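Local coordinates for BH1408 protein (Bacillus halodurans, PDB 4E0A) that is probably an N-acetyltransferase of the GNAT family, which would move an acetyl group from acetyl-CoA to an amine whose identity is not known, at residues Q20-H25 / D31-N36; K27-I32 / T151-L156; Q9-V14 / S43-A48; V56-F59 / K65-A68; T99-G104 / N133-A138. The protein carries 1 engineered substitution. All coordinates share one frame; numbering follows the deposited sequence.

Contact 1 (Q20-H25 / D31-N36)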
# COMPACT_ATOMS: atom_id res chain seq x y z
N GLN A 20 -11.01 -6.29 -18.73
CA GLN A 20 -12.28 -5.98 -18.07
C GLN A 20 -12.03 -5.22 -16.78
O GLN A 20 -12.61 -4.15 -16.55
CB GLN A 20 -13.08 -7.25 -17.75
CG GLN A 20 -13.51 -8.05 -18.95
CD GLN A 20 -14.22 -9.34 -18.56
OE1 GLN A 20 -14.49 -9.59 -17.38
NE2 GLN A 20 -14.53 -10.16 -19.56
N VAL A 21 -11.17 -5.77 -15.94
CA VAL A 21 -10.88 -5.16 -14.65
C VAL A 21 -10.12 -3.84 -14.82
O VAL A 21 -10.42 -2.85 -14.14
CB VAL A 21 -10.15 -6.12 -13.68
CG1 VAL A 21 -9.62 -5.38 -12.46
CG2 VAL A 21 -11.09 -7.25 -13.25
N HIS A 22 -9.16 -3.81 -15.74
CA HIS A 22 -8.41 -2.58 -15.95
C HIS A 22 -9.33 -1.44 -16.37
O HIS A 22 -9.25 -0.34 -15.83
CB HIS A 22 -7.30 -2.71 -16.99
CG HIS A 22 -6.40 -1.52 -17.01
ND1 HIS A 22 -5.56 -1.22 -15.96
CD2 HIS A 22 -6.27 -0.52 -17.91
CE1 HIS A 22 -4.91 -0.10 -16.23
NE2 HIS A 22 -5.32 0.35 -17.40
N GLU A 23 -10.20 -1.71 -17.33
CA GLU A 23 -11.14 -0.70 -17.78
C GLU A 23 -12.07 -0.18 -16.66
O GLU A 23 -12.41 1.00 -16.64
CB GLU A 23 -11.94 -1.18 -19.00
CG GLU A 23 -11.21 -0.96 -20.32
CD GLU A 23 -11.03 0.53 -20.64
OE1 GLU A 23 -12.05 1.26 -20.71
OE2 GLU A 23 -9.87 0.98 -20.80
N ALA A 24 -12.46 -1.06 -15.74
CA ALA A 24 -13.27 -0.63 -14.60
C ALA A 24 -12.50 0.41 -13.81
O ALA A 24 -13.06 1.42 -13.37
CB ALA A 24 -13.63 -1.81 -13.71
N HIS A 25 -11.21 0.17 -13.64
CA HIS A 25 -10.36 1.05 -12.86
C HIS A 25 -10.12 2.37 -13.61
O HIS A 25 -10.10 3.44 -13.01
CB HIS A 25 -9.04 0.34 -12.49
CG HIS A 25 -9.19 -0.65 -11.36
ND1 HIS A 25 -9.80 -1.88 -11.52
CD2 HIS A 25 -8.83 -0.58 -10.06
CE1 HIS A 25 -9.79 -2.53 -10.37
NE2 HIS A 25 -9.22 -1.75 -9.46
N ASP A 31 -7.44 9.16 -13.10
CA ASP A 31 -6.31 9.98 -12.70
C ASP A 31 -5.10 9.10 -12.39
O ASP A 31 -3.95 9.57 -12.42
CB ASP A 31 -6.68 10.87 -11.50
CG ASP A 31 -7.18 10.09 -10.30
OD1 ASP A 31 -7.88 9.06 -10.49
OD2 ASP A 31 -6.89 10.50 -9.16
N ILE A 32 -5.37 7.83 -12.11
CA ILE A 32 -4.32 6.88 -11.78
C ILE A 32 -4.12 5.92 -12.95
O ILE A 32 -2.99 5.64 -13.35
CB ILE A 32 -4.68 6.10 -10.47
CG1 ILE A 32 -4.72 7.07 -9.27
CG2 ILE A 32 -3.68 4.96 -10.21
CD1 ILE A 32 -4.89 6.39 -7.93
N PHE A 33 -5.23 5.42 -13.50
CA PHE A 33 -5.19 4.35 -14.49
C PHE A 33 -5.38 4.89 -15.90
O PHE A 33 -6.12 5.84 -16.13
CB PHE A 33 -6.24 3.27 -14.17
CG PHE A 33 -6.00 2.59 -12.85
CD1 PHE A 33 -6.62 3.03 -11.69
CD2 PHE A 33 -5.12 1.52 -12.77
CE1 PHE A 33 -6.37 2.42 -10.48
CE2 PHE A 33 -4.88 0.89 -11.55
CZ PHE A 33 -5.51 1.35 -10.41
N ARG A 34 -4.70 4.26 -16.86
CA ARG A 34 -4.70 4.74 -18.23
C ARG A 34 -5.20 3.63 -19.16
O ARG A 34 -4.83 2.46 -19.00
CB ARG A 34 -3.27 5.15 -18.61
CG ARG A 34 -3.13 5.81 -19.96
CD ARG A 34 -1.65 6.11 -20.22
NE ARG A 34 -1.43 6.76 -21.51
CZ ARG A 34 -1.25 6.11 -22.66
NH1 ARG A 34 -1.28 4.78 -22.69
NH2 ARG A 34 -1.06 6.80 -23.78
N SER A 35 -6.04 3.99 -20.13
CA SER A 35 -6.47 3.04 -21.15
C SER A 35 -5.30 2.66 -22.04
O SER A 35 -4.50 3.52 -22.41
CB SER A 35 -7.57 3.63 -22.02
OG SER A 35 -8.81 3.66 -21.34
N ASN A 36 -5.23 1.39 -22.41
CA ASN A 36 -4.21 0.94 -23.35
C ASN A 36 -4.62 -0.38 -23.93
O ASN A 36 -5.39 -1.12 -23.32
CB ASN A 36 -2.83 0.79 -22.66
CG ASN A 36 -1.67 0.68 -23.66
OD1 ASN A 36 -1.27 1.67 -24.27
ND2 ASN A 36 -1.13 -0.52 -23.82
O HOH W 1 -7.69 -0.23 -21.23

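Contact 2 (K27-I32 / T151-L156)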
# COMPACT_ATOMS: atom_id res chain seq x y z
N LYS A 27 -12.25 3.70 -15.63
CA LYS A 27 -13.53 4.38 -15.52
C LYS A 27 -13.65 5.17 -14.22
O LYS A 27 -14.07 6.33 -14.22
CB LYS A 27 -14.66 3.34 -15.62
CG LYS A 27 -16.05 3.90 -15.83
CD LYS A 27 -16.99 2.79 -16.32
CE LYS A 27 -18.43 3.25 -16.39
NZ LYS A 27 -18.92 3.73 -15.07
N GLU A 28 -13.27 4.54 -13.11
CA GLU A 28 -13.49 5.13 -11.78
C GLU A 28 -12.33 5.99 -11.27
O GLU A 28 -12.53 6.92 -10.48
CB GLU A 28 -13.76 4.03 -10.75
CG GLU A 28 -14.95 3.15 -11.07
CD GLU A 28 -16.25 3.92 -11.10
OE1 GLU A 28 -16.40 4.89 -10.32
OE2 GLU A 28 -17.12 3.57 -11.91
N ARG A 29 -11.11 5.67 -11.70
CA ARG A 29 -9.93 6.41 -11.28
C ARG A 29 -9.02 6.66 -12.48
O ARG A 29 -7.91 6.13 -12.54
CB ARG A 29 -9.15 5.64 -10.20
CG ARG A 29 -9.81 5.58 -8.81
CD ARG A 29 -10.16 6.97 -8.27
NE ARG A 29 -9.00 7.84 -8.09
CZ ARG A 29 -8.34 8.00 -6.94
NH1 ARG A 29 -8.71 7.33 -5.85
NH2 ARG A 29 -7.30 8.83 -6.87
N GLY A 30 -9.50 7.46 -13.42
CA GLY A 30 -8.74 7.78 -14.62
C GLY A 30 -7.52 8.64 -14.33
O GLY A 30 -6.68 8.84 -15.20
N ASP A 31 -7.44 9.16 -13.10
CA ASP A 31 -6.31 9.98 -12.70
C ASP A 31 -5.10 9.10 -12.39
O ASP A 31 -3.95 9.57 -12.42
CB ASP A 31 -6.68 10.87 -11.50
CG ASP A 31 -7.18 10.09 -10.30
OD1 ASP A 31 -7.88 9.06 -10.49
OD2 ASP A 31 -6.89 10.50 -9.16
N ILE A 32 -5.37 7.83 -12.11
CA ILE A 32 -4.32 6.88 -11.78
C ILE A 32 -4.12 5.92 -12.95
O ILE A 32 -2.99 5.64 -13.35
CB ILE A 32 -4.68 6.10 -10.47
CG1 ILE A 32 -4.72 7.07 -9.27
CG2 ILE A 32 -3.68 4.96 -10.21
CD1 ILE A 32 -4.89 6.39 -7.93
N THR A 151 -3.99 3.32 2.09
CA THR A 151 -3.35 4.49 1.51
C THR A 151 -4.36 5.60 1.48
O THR A 151 -5.47 5.45 0.95
CB THR A 151 -2.90 4.22 0.08
OG1 THR A 151 -2.00 3.11 0.06
CG2 THR A 151 -2.22 5.46 -0.51
N MSE A 152 -4.01 6.73 2.07
CA MSE A 152 -4.89 7.86 2.05
C MSE A 152 -4.34 8.91 1.10
O MSE A 152 -3.13 8.93 0.85
CB MSE A 152 -5.00 8.38 3.46
CG MSE A 152 -5.14 7.18 4.31
SE MSE A 152 -6.92 7.27 4.88
CE MSE A 152 -6.25 8.32 6.35
N GLU A 153 -5.23 9.73 0.55
CA GLU A 153 -4.88 10.72 -0.47
C GLU A 153 -5.59 12.05 -0.28
O GLU A 153 -6.73 12.13 0.19
CB GLU A 153 -5.21 10.18 -1.87
CG GLU A 153 -6.68 9.89 -2.07
CD GLU A 153 -6.99 9.26 -3.42
OE1 GLU A 153 -6.12 9.30 -4.32
OE2 GLU A 153 -8.10 8.72 -3.58
N LEU A 154 -4.89 13.11 -0.65
CA LEU A 154 -5.45 14.45 -0.69
C LEU A 154 -5.03 15.04 -2.02
O LEU A 154 -3.88 15.47 -2.16
CB LEU A 154 -4.88 15.32 0.44
CG LEU A 154 -5.46 16.74 0.46
CD1 LEU A 154 -6.97 16.71 0.71
CD2 LEU A 154 -4.79 17.61 1.50
N PRO A 155 -5.94 15.05 -2.99
CA PRO A 155 -5.64 15.62 -4.32
C PRO A 155 -5.39 17.11 -4.17
O PRO A 155 -6.07 17.77 -3.37
CB PRO A 155 -6.94 15.37 -5.11
CG PRO A 155 -7.70 14.34 -4.34
CD PRO A 155 -7.32 14.54 -2.90
N LEU A 156 -4.42 17.64 -4.90
CA LEU A 156 -4.12 19.07 -4.83
C LEU A 156 -4.50 19.78 -6.12
O LEU A 156 -4.77 20.98 -6.13
CB LEU A 156 -2.65 19.31 -4.51
CG LEU A 156 -2.22 18.97 -3.08
CD1 LEU A 156 -0.81 19.47 -2.82
CD2 LEU A 156 -3.20 19.55 -2.07

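Contact 3 (Q9-V14 / S43-A48). Engineered in segment 43-48: R44 (natural residue Phe).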
# COMPACT_ATOMS: atom_id res chain seq x y z
N GLN A 9 0.27 -20.24 -23.62
CA GLN A 9 -0.86 -20.25 -24.55
C GLN A 9 -2.16 -19.64 -23.97
O GLN A 9 -3.10 -19.34 -24.71
CB GLN A 9 -1.11 -21.69 -25.02
CG GLN A 9 -2.11 -21.87 -26.15
CD GLN A 9 -2.34 -23.34 -26.48
OE1 GLN A 9 -1.74 -24.23 -25.88
NE2 GLN A 9 -3.21 -23.60 -27.46
N ASP A 10 -2.20 -19.45 -22.66
CA ASP A 10 -3.37 -18.86 -22.00
C ASP A 10 -3.40 -17.33 -22.11
O ASP A 10 -4.38 -16.71 -21.71
CB ASP A 10 -3.43 -19.26 -20.52
CG ASP A 10 -3.71 -20.74 -20.34
OD1 ASP A 10 -4.43 -21.32 -21.18
OD2 ASP A 10 -3.22 -21.33 -19.35
N TYR A 11 -2.35 -16.73 -22.66
CA TYR A 11 -2.19 -15.28 -22.62
C TYR A 11 -3.41 -14.49 -23.11
O TYR A 11 -3.91 -13.61 -22.41
CB TYR A 11 -0.93 -14.80 -23.37
CG TYR A 11 -1.00 -13.31 -23.60
CD1 TYR A 11 -0.84 -12.42 -22.54
CD2 TYR A 11 -1.29 -12.79 -24.86
CE1 TYR A 11 -0.95 -11.05 -22.73
CE2 TYR A 11 -1.40 -11.41 -25.05
CZ TYR A 11 -1.23 -10.55 -23.99
OH TYR A 11 -1.34 -9.20 -24.16
N GLU A 12 -3.89 -14.81 -24.31
CA GLU A 12 -4.94 -14.00 -24.93
C GLU A 12 -6.20 -13.94 -24.07
O GLU A 12 -6.76 -12.87 -23.85
CB GLU A 12 -5.26 -14.48 -26.36
CG GLU A 12 -4.35 -13.84 -27.39
CD GLU A 12 -4.53 -14.37 -28.80
OE1 GLU A 12 -5.53 -15.07 -29.07
OE2 GLU A 12 -3.66 -14.07 -29.65
N GLU A 13 -6.62 -15.09 -23.57
CA GLU A 13 -7.77 -15.15 -22.68
C GLU A 13 -7.52 -14.46 -21.35
O GLU A 13 -8.38 -13.73 -20.86
CB GLU A 13 -8.13 -16.59 -22.41
CG GLU A 13 -8.75 -17.24 -23.58
CD GLU A 13 -10.00 -17.94 -23.18
OE1 GLU A 13 -10.99 -17.24 -22.88
OE2 GLU A 13 -9.96 -19.17 -23.13
N VAL A 14 -6.36 -14.71 -20.75
CA VAL A 14 -6.04 -14.04 -19.50
C VAL A 14 -5.98 -12.52 -19.69
O VAL A 14 -6.47 -11.77 -18.85
CB VAL A 14 -4.74 -14.58 -18.90
CG1 VAL A 14 -4.27 -13.70 -17.71
CG2 VAL A 14 -4.94 -16.04 -18.48
N SER A 43 5.01 -10.51 -22.43
CA SER A 43 6.27 -10.95 -21.82
C SER A 43 6.18 -10.99 -20.29
O SER A 43 6.74 -11.89 -19.65
CB SER A 43 7.45 -10.08 -22.27
OG SER A 43 7.77 -10.36 -23.63
N ARG A 44 5.47 -10.04 -19.71
CA ARG A 44 5.34 -10.01 -18.26
C ARG A 44 4.40 -11.11 -17.75
O ARG A 44 4.58 -11.64 -16.65
CB ARG A 44 4.92 -8.63 -17.78
CG ARG A 44 5.95 -7.56 -18.16
CD ARG A 44 5.82 -6.29 -17.33
NE ARG A 44 6.91 -5.36 -17.62
CZ ARG A 44 8.11 -5.41 -17.04
NH1 ARG A 44 8.37 -6.34 -16.13
NH2 ARG A 44 9.04 -4.52 -17.36
N PHE A 45 3.41 -11.46 -18.57
CA PHE A 45 2.59 -12.61 -18.27
C PHE A 45 3.48 -13.86 -18.27
O PHE A 45 3.46 -14.64 -17.31
CB PHE A 45 1.48 -12.77 -19.31
CG PHE A 45 0.68 -14.02 -19.15
CD1 PHE A 45 -0.19 -14.17 -18.08
CD2 PHE A 45 0.80 -15.07 -20.05
CE1 PHE A 45 -0.94 -15.33 -17.92
CE2 PHE A 45 0.06 -16.24 -19.90
CZ PHE A 45 -0.81 -16.36 -18.83
N GLN A 46 4.26 -14.03 -19.32
CA GLN A 46 5.13 -15.20 -19.41
C GLN A 46 6.08 -15.29 -18.21
O GLN A 46 6.28 -16.36 -17.65
CB GLN A 46 5.91 -15.20 -20.73
CG GLN A 46 6.90 -16.36 -20.84
CD GLN A 46 7.80 -16.26 -22.07
OE1 GLN A 46 7.74 -15.29 -22.83
NE2 GLN A 46 8.64 -17.28 -22.26
N ALA A 47 6.64 -14.16 -17.80
CA ALA A 47 7.51 -14.15 -16.62
C ALA A 47 6.78 -14.59 -15.36
O ALA A 47 7.38 -15.22 -14.48
CB ALA A 47 8.13 -12.77 -16.41
N ALA A 48 5.49 -14.26 -15.24
CA ALA A 48 4.75 -14.61 -14.03
C ALA A 48 4.49 -16.09 -14.04
O ALA A 48 4.59 -16.75 -13.00
CB ALA A 48 3.44 -13.83 -13.94

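Contact 4 (V56-F59 / K65-A68)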
# COMPACT_ATOMS: atom_id res chain seq x y z
N VAL A 56 0.73 -18.60 -11.72
CA VAL A 56 -0.51 -18.16 -12.36
C VAL A 56 -1.49 -19.32 -12.42
O VAL A 56 -1.14 -20.40 -12.89
CB VAL A 56 -0.27 -17.62 -13.76
CG1 VAL A 56 -1.58 -17.06 -14.33
CG2 VAL A 56 0.83 -16.55 -13.72
N LEU A 57 -2.70 -19.10 -11.90
CA LEU A 57 -3.74 -20.14 -11.84
C LEU A 57 -4.89 -19.75 -12.76
O LEU A 57 -5.22 -18.58 -12.84
CB LEU A 57 -4.29 -20.23 -10.42
CG LEU A 57 -3.29 -20.71 -9.37
CD1 LEU A 57 -3.81 -20.39 -7.95
CD2 LEU A 57 -3.06 -22.20 -9.54
N VAL A 58 -5.48 -20.72 -13.45
CA VAL A 58 -6.65 -20.44 -14.28
C VAL A 58 -7.77 -21.43 -13.99
O VAL A 58 -7.52 -22.58 -13.64
CB VAL A 58 -6.36 -20.50 -15.82
CG1 VAL A 58 -5.39 -19.40 -16.24
CG2 VAL A 58 -5.86 -21.88 -16.23
N PHE A 59 -9.00 -20.95 -14.10
CA PHE A 59 -10.18 -21.78 -14.00
C PHE A 59 -10.69 -21.99 -15.42
O PHE A 59 -10.92 -21.03 -16.15
CB PHE A 59 -11.26 -21.08 -13.17
CG PHE A 59 -12.54 -21.87 -13.10
CD1 PHE A 59 -13.57 -21.63 -13.99
CD2 PHE A 59 -12.71 -22.86 -12.13
CE1 PHE A 59 -14.74 -22.37 -13.93
CE2 PHE A 59 -13.87 -23.59 -12.07
CZ PHE A 59 -14.89 -23.33 -12.97
N LYS A 65 -12.08 -21.40 -23.28
CA LYS A 65 -12.54 -20.31 -22.41
C LYS A 65 -12.03 -20.35 -20.97
O LYS A 65 -12.41 -21.22 -20.17
CB LYS A 65 -14.06 -20.13 -22.46
CG LYS A 65 -14.53 -19.10 -23.49
CD LYS A 65 -15.88 -18.50 -23.09
CE LYS A 65 -16.30 -17.36 -24.02
NZ LYS A 65 -15.48 -16.12 -23.87
N ILE A 66 -11.17 -19.39 -20.63
CA ILE A 66 -10.72 -19.20 -19.26
C ILE A 66 -11.77 -18.36 -18.54
O ILE A 66 -12.01 -17.21 -18.92
CB ILE A 66 -9.38 -18.44 -19.22
CG1 ILE A 66 -8.27 -19.24 -19.91
CG2 ILE A 66 -8.98 -18.07 -17.78
CD1 ILE A 66 -8.00 -20.56 -19.28
N GLY A 67 -12.39 -18.92 -17.51
CA GLY A 67 -13.39 -18.18 -16.75
C GLY A 67 -12.84 -17.28 -15.65
O GLY A 67 -13.54 -16.38 -15.19
N ALA A 68 -11.60 -17.51 -15.23
CA ALA A 68 -10.99 -16.75 -14.15
C ALA A 68 -9.50 -17.01 -14.11
O ALA A 68 -9.03 -18.04 -14.58
CB ALA A 68 -11.60 -17.15 -12.81

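Contact 5 (T99-G104 / N133-A138). With ACY (acetic acid), chain D.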
# COMPACT_ATOMS: atom_id res chain seq x y z
N THR A 99 -19.13 -12.13 -17.10
CA THR A 99 -20.32 -12.91 -17.43
C THR A 99 -20.40 -14.26 -16.71
O THR A 99 -21.42 -14.96 -16.80
CB THR A 99 -20.41 -13.18 -18.95
OG1 THR A 99 -19.38 -14.10 -19.34
CG2 THR A 99 -20.24 -11.87 -19.72
N ARG A 100 -19.34 -14.63 -16.00
CA ARG A 100 -19.29 -15.92 -15.34
C ARG A 100 -19.45 -15.78 -13.83
O ARG A 100 -19.37 -16.77 -13.09
CB ARG A 100 -17.99 -16.66 -15.66
CG ARG A 100 -17.76 -16.91 -17.15
CD ARG A 100 -18.92 -17.69 -17.77
NE ARG A 100 -19.32 -18.82 -16.94
CZ ARG A 100 -18.65 -19.97 -16.88
NH1 ARG A 100 -17.55 -20.14 -17.59
NH2 ARG A 100 -19.09 -20.95 -16.10
N ARG A 101 -19.67 -14.56 -13.37
CA ARG A 101 -19.79 -14.30 -11.93
C ARG A 101 -21.07 -14.85 -11.31
O ARG A 101 -22.09 -15.03 -11.99
CB ARG A 101 -19.64 -12.81 -11.65
CG ARG A 101 -18.24 -12.29 -11.94
CD ARG A 101 -18.16 -10.78 -11.95
NE ARG A 101 -16.81 -10.33 -12.26
CZ ARG A 101 -16.47 -9.07 -12.51
NH1 ARG A 101 -17.40 -8.12 -12.49
NH2 ARG A 101 -15.21 -8.76 -12.78
N GLY A 102 -20.99 -15.14 -10.00
CA GLY A 102 -22.14 -15.55 -9.21
C GLY A 102 -22.28 -17.05 -9.04
O GLY A 102 -23.32 -17.54 -8.60
N GLY A 103 -21.22 -17.79 -9.38
CA GLY A 103 -21.27 -19.24 -9.37
C GLY A 103 -20.18 -19.94 -8.59
O GLY A 103 -19.96 -21.14 -8.77
N GLY A 104 -19.48 -19.20 -7.73
CA GLY A 104 -18.47 -19.78 -6.86
C GLY A 104 -17.07 -19.90 -7.45
O GLY A 104 -16.15 -20.40 -6.80
N ASN A 133 -13.90 -0.01 -5.21
CA ASN A 133 -14.19 -1.36 -5.71
C ASN A 133 -15.01 -2.16 -4.70
O ASN A 133 -14.50 -3.07 -4.04
CB ASN A 133 -12.87 -2.06 -6.06
CG ASN A 133 -13.06 -3.30 -6.91
OD1 ASN A 133 -14.18 -3.77 -7.12
ND2 ASN A 133 -11.95 -3.84 -7.41
N ASP A 134 -16.29 -1.81 -4.59
CA ASP A 134 -17.16 -2.41 -3.59
C ASP A 134 -17.36 -3.90 -3.85
O ASP A 134 -17.40 -4.70 -2.92
CB ASP A 134 -18.51 -1.71 -3.58
CG ASP A 134 -18.53 -0.49 -2.68
OD1 ASP A 134 -17.70 -0.41 -1.75
OD2 ASP A 134 -19.38 0.39 -2.89
N ARG A 135 -17.45 -4.27 -5.12
CA ARG A 135 -17.66 -5.66 -5.47
C ARG A 135 -16.50 -6.54 -4.96
O ARG A 135 -16.73 -7.58 -4.34
CB ARG A 135 -17.87 -5.82 -6.98
CG ARG A 135 -18.25 -7.23 -7.39
CD ARG A 135 -18.09 -7.42 -8.89
NE ARG A 135 -16.72 -7.14 -9.32
CZ ARG A 135 -15.69 -7.96 -9.16
NH1 ARG A 135 -15.86 -9.14 -8.57
NH2 ARG A 135 -14.48 -7.61 -9.59
N ALA A 136 -15.27 -6.09 -5.16
CA ALA A 136 -14.12 -6.86 -4.68
C ALA A 136 -13.99 -6.86 -3.16
O ALA A 136 -13.64 -7.88 -2.55
CB ALA A 136 -12.83 -6.37 -5.33
N LYS A 137 -14.26 -5.72 -2.52
CA LYS A 137 -14.22 -5.68 -1.06
C LYS A 137 -15.20 -6.67 -0.42
O LYS A 137 -14.85 -7.39 0.52
CB LYS A 137 -14.45 -4.25 -0.54
CG LYS A 137 -13.28 -3.31 -0.85
CD LYS A 137 -13.34 -2.01 -0.03
CE LYS A 137 -14.36 -1.03 -0.59
NZ LYS A 137 -14.28 0.30 0.10
N ALA A 138 -16.43 -6.72 -0.93
CA ALA A 138 -17.43 -7.64 -0.39
C ALA A 138 -16.99 -9.09 -0.58
O ALA A 138 -17.24 -9.93 0.26
CB ALA A 138 -18.77 -7.41 -1.06
C ACY D . -17.44 -14.75 -8.48
O ACY D . -18.68 -14.53 -8.49
OXT ACY D . -16.93 -15.82 -8.88
CH3 ACY D . -16.52 -13.69 -7.97

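Contact 1 (Q20-H25 / D31-N36)
H22 donates from NE2 to R34 O, a 2.7 Å bond with 161° at the hydrogen; the oxygen lies in the imidazole plane, whereas NE2 stands above the plane of the carbonyl. CG of H22 is anti to the backbone N (chi1 -170°), which carries the ring from the flank of its helix across to 31-36. The R34 side chain leads off to the second subunit, where P81 O takes its NH1. Next to the H22 bond, S35 OG donates to E23 OE2 at 2.9 Å and meets its syn lone pair. E23 OE2 also accepts from a water, which accepts in turn from N36 N. The polar end of H25 turns back to its own helix: a nearly straight, in-plane bond from ND1 to V21 O (2.9 Å) holds the ring, and H25 N is a second donor to that oxygen. H25 CB sits over the face of F33, 3.8 Å from the ring centroid in a CH-pi contact, and the imidazole turns its edge to F33 with centroids 5.1 Å apart. H22 CE1 touches F33 CD2 obliquely, and I32 CG2 lies on the face of F33 opposite H25. Around this aromatic cluster, F132 packs edge-to-face with H25, and Y130 of strand 124-130 with F33.

Contact 2 (K27-I32 / T151-L156)
R29 and E153 approach from opposite directions, and the contact across the segments is almost purely ionic. The guanidinium takes the carboxylate end-on: NH2 gives a straight bond to E153 OE1 (2.8 Å, 172°), with the acceptor in the guanidinium plane, while NH1 gives a shorter but more bent one to E153 OE2 (2.7 Å). OE2 is tilted 27° from the guanidinium plane, in keeping with planes 37° apart. E153 OE1 also accepts from Q148 NE2 of the second subunit. A second pair of ionic bonds lies within 27-32, where R29 grips D31 side-on: NE reaches OD1 and NH2 reaches OD2, each 2.9 Å long and each on a syn lone pair. NH2 thus serves both acids, and the four bonds hold the guanidinium against rotation. The positive charge between them probably offsets the proximity of D31 and E153, whose nearest oxygens, OD2 and OE1, are 5.0 Å apart.

Packing is slight. The R29 chain, bent at chi2 and chi3, folds back so that I32 CD1 lies over one guanidinium face, toward its rim, and a backbone bond from I32 N to R29 O closes the turn. This is a salt-bridge network joining the turn just after helix 11-28 to a strand that continues an antiparallel ladder across the dimer interface.

Contact 3 (Q9-V14 / S43-A48)
F45 carries the meeting of 43-48 with 9-14, fitting its ring against Y11 and V14 near the start of helix 11-28. Ahead of it in the segment, S43 O accepts from A47 N within helix 42-50, and R44, an engineered residue that is Phe in the natural sequence, leaves the touching to its neighbour. At F45 itself, CG is anti to the backbone N (chi1 174°), sending the ring out toward the other helix. CE2 comes down on the backbone of Y11, 3.7 Å from its CA, and CD2 rests 3.8 Å from Y11 CB. The phenyl carbon CD2 also lies near the plane of the Y11 ring, at its edge; the two ring planes make 54°, neither a stack nor a T. Round the other side of the phenyl, CE1 touches V14 CG1 at 3.7 Å, the two side chains crossing at about a right angle. Helices 11-28 and 42-50 are the two N-terminal helices expected of a GNAT fold, and both pack here on strands 54-62 and 65-77: F45 on V56, V14 on V58 and Y69. Y11 OH, beyond the hydrophobic part, bonds to L40 O in the loop between the helices. Farther along the segment, A48 N donates to R44 O, the A48 methyl packs on V56 and V71, and A48 O accepts from S54 OG.

Contact 4 (V56-F59 / K65-A68)
F59 is bonded through both its backbone polar atoms to the neighbouring strand. F59 N donates to A68 O over 2.9 Å, nearly straight at 171°. F59 O accepts from G67 N, also at 2.9 Å but more bent at the hydrogen. A68 O has a second, softer visitor in V58 CA, a CA-H...O contact at 3.4 Å, bent at the hydrogen. Two consecutive residues, G67 and A68, thus stand against the single F59 in a way that resembles a beta bulge, with G67 near helical backbone angles; this irregularity lies in the hairpin of strands 54-62 and 65-77 in the GNAT sheet, where the two short segments make an angle of 107°. A68 N is buried and has no partner in the model. Other backbone groups are met from outside the pair: I66 N by E13 OE2 of helix 11-28, while backbone bonds link V56 with A6, L57 with S70, V58 with R4 and G67 with D97. On one face of the sheet V58 CB touches I66 CD1 at 3.8 Å, beneath helix 11-28, with L17 on I66 and V14 on V58. On the other, F59 CB lies 4.0 Å from A68 CB, the edge of the F59 ring is turned to G67 CA, and I105 of helix 105-119 packs on both F59 and A68.

Contact 5 (T99-G104 / N133-A138)
R101 approaches R135 on a chain extended from CG to NE (chi3 -179°), whereas R135 bends at chi3 (58°), and this turns its guanidinium broadside to the other. The two groups lie face on face, CZ of R101 over CZ of R135 at 3.6 Å, with planes only 16° apart, while the chains that carry them cross at about a right angle. R101 NH1 sits 3.4 Å from R135 NE and R101 NH2 3.5 Å from R135 NH2; all are donors, so these pairs stack without bonding. R101 NE makes a weak hydrogen bond to V96 O. At the start of helix 134-142, N133 OD1 accepts from A136 N as an N-cap. R101 opens the sequence R-x-x-G-x-G, which in GNAT enzymes forms the pyrophosphate-binding loop for acetyl-CoA. G102 N donates to O of an acetic acid molecule, 2.8 Å, probably from the crystallisation liquor and bonded also to G106 N of helix 105-119. The stacked arginines lie nearby and do not bond the acid. Backbone N-H groups turned to an acid group imply a pocket suited to an anion, consistent with a place for the phosphates of the cofactor.

Overall arrangement
The five contacts run from the hairpin core of a GNAT fold to the dimer interface. Contacts 1, 2 and 3 all use helix 11-28: contact 3 near its start, contact 1 toward its end, contact 2 where the chain leaves it. Along the chain, contact 1 falls between the segments of contact 3; contacts 4 and 5 follow, and contact 2 spans both. Contacts 1 and 2 share D31 and I32, and both touch the second subunit. Contacts 3 and 4 touch, centres about 11 Å apart. Contact 5, centres about 15 Å from contact 4, touches contact 1 through N133 and H25. Contacts 2 and 4 have centres about 30 Å apart, so dimer contacts and hairpin core are well separated.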